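Local coordinates for protein CaaX farnesyltransferase beta subunit Ram1 (Aspergillus fumigatus, PDB 4L9P) that probably transfers, together with its alpha subunit, a farnesyl group from farnesyl diphosphate to the cysteine of C-terminal CaaX sequences, using a zinc ion, at residues 188-193 / 201-206; 154-159 / 206-211. One frame throughout, in Å; residues are numbered along the deposited sequence. Where two conformers were deposited one is given.

Interaction 1: 188-193 / 201-206; sequences GGIGGG and ASSYAA
Ile190 and the serine pair Ser202 and Ser203 join a glycine-rich loop of the alpha-alpha toroid to the first turns of helix 200-213, which that loop leads into. Ile190 N donates to Ser203 OG at 2.9 Å, a nearly straight bond with an N-H...O angle of 161°. With chi1 at -71°, Ser203 OG lies anti to its own carbonyl carbon, and it is also hydrogen-bonded with the carbonyl oxygen of His199, one turn back. In the modelled conformer, one of two, Ser202 OG sits between its backbone N and carbonyl carbon (chi1 35°). There it lies 3.0 Å from Ile190 O, with His199 O as the competing acceptor for its single proton. Both serines are buried, and each hydroxyl meets both Ile190 backbone and His199 O. The loop is secured further by a backbone hydrogen bond between Ile190 and His199, and Gly192 N is hydrogen-bonded to Tyr88 OH of the alpha subunit. Beyond the polar atoms the contact turns apolar: Ile190 reaches one helical turn past Ser202, where its CD1 rests 3.5 Å from Ala206 CB and its CG2 4.0 Å from the same methyl.

Interaction 2: 154-159 / 206-211; sequences MVYWAL and AVLSIA
Tyr156 and Ser209 mark the closest backbone approach of two helix segments that run in broadly the same direction, their N-to-C axes inclined at 39° and 8.7 Å apart at the nearest point. The CA atoms of this pair are only 5.2 Å apart, a close spacing consistent with the small serine side chain at this point. Ser209 points toward the other helix and fits among Val155, Tyr156 and Leu159: its OG lies 3.3 Å from Tyr156 CA and 3.6 Å from Val155 CG1, while its CB meets Leu159 CD1 at 3.8 Å. The hydroxyl lies against Tyr156 CA and N without bonding to that N-H, the angle being poor; its hydrogen bond goes to Ala205 O, one turn back. Tyr156 has CG anti to the backbone N (chi1 167°), and its ring lies side by side with Leu208, the two side chains pointing the same way. Leu208 CD1 is 3.5 Å from Tyr156 CE1, oblique to the ring, and Leu208 CB is 3.6 Å from Tyr156 CD1. The phenol oxygen, Tyr156 OH, is hydrogen-bonded with Val499 O. These residues are buried in the helical core of the toroid, with the side chain of Leu208 about 8 Å from the bound farnesyl diphosphate analogue. Helix 173-183 packs against the pair, its Phe180 touching both Val155 and Ser209 and its Val176 touching Leu159, while Tyr436 of helix 431-444 packs on Tyr156 and Leu44 of the alpha subunit on Val155.

In the fold
Both contacts are buried and share helix 200-213, their centres 10 Å apart; Ala206 falls in both segments but makes contact in interaction 1 alone. Interaction 1 ties the start of this helix to the loop that precedes it, and is local and largely polar. Interaction 2, farther along the helix and nearer the centre of the chain, joins it to helix 151-164, distant in sequence, through packing of aliphatic and aromatic groups round a serine. In both, serine hydroxyls turn back to a preceding carbonyl; in interaction 1 they also meet loop backbone, whereas in interaction 2 Ser209 adds packing alone. Helix 173-183 covers part of both contacts through Phe180, which also touches Ala206, and the alpha subunit reaches residues of both.

Interaction 1: 188-193 / 201-206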
# COMPACT_ATOMS: atom_id res chain seq x y z
N GLY B 188 23.32 -13.15 1.24
CA GLY B 188 22.03 -13.17 1.91
C GLY B 188 20.90 -12.51 1.13
O GLY B 188 21.15 -11.45 0.50
N GLY B 189 19.67 -13.02 1.23
CA GLY B 189 18.48 -12.44 0.61
C GLY B 189 18.33 -12.88 -0.83
O GLY B 189 19.23 -13.53 -1.43
N ILE B 190 17.19 -12.53 -1.39
CA ILE B 190 16.84 -12.85 -2.76
C ILE B 190 16.56 -11.56 -3.52
O ILE B 190 15.89 -10.65 -2.99
CB ILE B 190 15.62 -13.79 -2.75
CG1 ILE B 190 16.04 -15.14 -2.03
CG2 ILE B 190 15.11 -14.09 -4.19
CD1 ILE B 190 14.89 -16.04 -1.77
N GLY B 191 17.12 -11.48 -4.72
CA GLY B 191 16.84 -10.37 -5.63
C GLY B 191 15.93 -10.79 -6.77
O GLY B 191 15.35 -11.86 -6.76
N GLY B 192 15.83 -9.94 -7.78
CA GLY B 192 14.93 -10.22 -8.87
C GLY B 192 15.44 -11.36 -9.75
O GLY B 192 14.66 -11.92 -10.56
N GLY B 193 16.73 -11.70 -9.66
CA GLY B 193 17.28 -12.75 -10.52
C GLY B 193 18.78 -12.67 -10.49
O GLY B 193 19.33 -11.80 -9.79
N ALA B 201 11.29 -6.98 -1.30
CA ALA B 201 10.05 -7.39 -1.99
C ALA B 201 10.23 -8.71 -2.73
O ALA B 201 9.35 -9.57 -2.74
CB ALA B 201 9.57 -6.28 -2.93
N SER B 202 11.37 -8.87 -3.40
CA SER B 202 11.62 -10.15 -4.05
C SER B 202 11.85 -11.25 -3.02
O SER B 202 11.52 -12.41 -3.28
CB SER B 202 12.83 -10.07 -5.03
OG SER B 202 13.83 -9.21 -4.55
N SER B 203 12.42 -10.92 -1.86
CA SER B 203 12.58 -11.94 -0.83
C SER B 203 11.23 -12.34 -0.24
O SER B 203 11.00 -13.54 -0.01
CB SER B 203 13.50 -11.34 0.26
OG SER B 203 14.84 -11.23 -0.21
N TYR B 204 10.35 -11.36 -0.03
CA TYR B 204 8.99 -11.66 0.43
C TYR B 204 8.27 -12.55 -0.59
O TYR B 204 7.69 -13.58 -0.25
CB TYR B 204 8.32 -10.31 0.61
CG TYR B 204 6.81 -10.32 0.79
CD1 TYR B 204 6.23 -10.33 2.06
CD2 TYR B 204 5.94 -10.23 -0.30
CE1 TYR B 204 4.85 -10.24 2.25
CE2 TYR B 204 4.58 -10.11 -0.14
CZ TYR B 204 4.04 -10.12 1.14
OH TYR B 204 2.67 -10.01 1.24
N ALA B 205 8.30 -12.16 -1.85
CA ALA B 205 7.63 -12.97 -2.89
C ALA B 205 8.18 -14.37 -2.96
O ALA B 205 7.42 -15.35 -3.10
CB ALA B 205 7.79 -12.29 -4.27
N ALA B 206 9.51 -14.50 -2.86
CA ALA B 206 10.07 -15.81 -2.91
C ALA B 206 9.70 -16.67 -1.69
O ALA B 206 9.41 -17.86 -1.83
CB ALA B 206 11.62 -15.71 -3.06

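Interaction 2: 154-159 / 206-211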
# COMPACT_ATOMS: atom_id res chain seq x y z
N MET B 154 6.10 -12.25 -10.06
CA MET B 154 5.23 -12.94 -11.04
C MET B 154 5.00 -14.40 -10.64
O MET B 154 3.92 -14.97 -10.91
CB MET B 154 5.82 -12.85 -12.46
CG MET B 154 6.09 -11.39 -12.83
SD MET B 154 7.17 -11.17 -14.22
CE MET B 154 6.02 -11.91 -15.25
N VAL B 155 6.00 -15.00 -9.99
CA VAL B 155 5.81 -16.37 -9.46
C VAL B 155 4.80 -16.35 -8.31
O VAL B 155 3.83 -17.12 -8.31
CB VAL B 155 7.15 -16.97 -8.98
CG1 VAL B 155 6.87 -18.34 -8.32
CG2 VAL B 155 8.11 -17.12 -10.17
N TYR B 156 4.98 -15.43 -7.37
CA TYR B 156 4.07 -15.33 -6.24
C TYR B 156 2.64 -15.04 -6.68
O TYR B 156 1.71 -15.69 -6.19
CB TYR B 156 4.57 -14.24 -5.26
CG TYR B 156 3.48 -13.90 -4.26
CD1 TYR B 156 3.11 -14.79 -3.19
CD2 TYR B 156 2.79 -12.69 -4.40
CE1 TYR B 156 2.01 -14.44 -2.33
CE2 TYR B 156 1.71 -12.35 -3.55
CZ TYR B 156 1.36 -13.23 -2.51
OH TYR B 156 0.33 -12.89 -1.68
N TRP B 157 2.43 -14.03 -7.53
CA TRP B 157 1.04 -13.65 -7.89
C TRP B 157 0.33 -14.82 -8.54
O TRP B 157 -0.88 -15.08 -8.29
CB TRP B 157 1.03 -12.48 -8.90
CG TRP B 157 1.57 -11.20 -8.28
CD1 TRP B 157 1.37 -10.76 -6.99
CD2 TRP B 157 2.32 -10.19 -8.94
NE1 TRP B 157 2.03 -9.56 -6.81
CE2 TRP B 157 2.61 -9.19 -7.99
CE3 TRP B 157 2.82 -10.06 -10.26
CZ2 TRP B 157 3.38 -8.05 -8.30
CZ3 TRP B 157 3.59 -8.91 -10.58
CH2 TRP B 157 3.85 -7.94 -9.59
N ALA B 158 1.03 -15.55 -9.42
CA ALA B 158 0.39 -16.70 -10.11
C ALA B 158 0.13 -17.83 -9.11
O ALA B 158 -0.97 -18.41 -9.12
CB ALA B 158 1.28 -17.16 -11.26
N LEU B 159 1.11 -18.19 -8.25
CA LEU B 159 0.83 -19.28 -7.30
C LEU B 159 -0.30 -18.90 -6.34
O LEU B 159 -1.13 -19.76 -6.02
CB LEU B 159 2.09 -19.61 -6.49
CG LEU B 159 3.21 -20.24 -7.31
CD1 LEU B 159 4.47 -20.33 -6.42
CD2 LEU B 159 2.76 -21.66 -7.84
N ALA B 206 9.51 -14.50 -2.86
CA ALA B 206 10.07 -15.81 -2.91
C ALA B 206 9.70 -16.67 -1.69
O ALA B 206 9.41 -17.86 -1.83
CB ALA B 206 11.62 -15.71 -3.06
N VAL B 207 9.81 -16.09 -0.49
CA VAL B 207 9.42 -16.85 0.70
C VAL B 207 7.98 -17.28 0.68
O VAL B 207 7.66 -18.42 1.07
CB VAL B 207 9.76 -16.04 1.99
CG1 VAL B 207 9.17 -16.69 3.26
CG2 VAL B 207 11.27 -15.92 2.13
N LEU B 208 7.09 -16.41 0.25
CA LEU B 208 5.67 -16.78 0.19
C LEU B 208 5.45 -17.87 -0.88
O LEU B 208 4.62 -18.78 -0.69
CB LEU B 208 4.82 -15.55 -0.17
CG LEU B 208 4.69 -14.53 0.97
CD1 LEU B 208 3.65 -13.48 0.63
CD2 LEU B 208 4.44 -15.09 2.36
N SER B 209 6.19 -17.77 -1.99
CA SER B 209 6.10 -18.83 -3.01
C SER B 209 6.56 -20.17 -2.47
O SER B 209 5.95 -21.22 -2.73
CB SER B 209 6.92 -18.46 -4.25
OG SER B 209 6.41 -17.28 -4.90
N ILE B 210 7.70 -20.17 -1.78
CA ILE B 210 8.22 -21.38 -1.17
C ILE B 210 7.23 -21.93 -0.15
O ILE B 210 7.04 -23.16 -0.10
CB ILE B 210 9.61 -21.05 -0.54
CG1 ILE B 210 10.64 -20.92 -1.68
CG2 ILE B 210 10.03 -22.10 0.49
CD1 ILE B 210 11.95 -20.27 -1.22
N ALA B 211 6.60 -21.05 0.63
CA ALA B 211 5.61 -21.51 1.60
C ALA B 211 4.45 -22.20 0.89
O ALA B 211 3.93 -23.23 1.35
CB ALA B 211 5.10 -20.33 2.47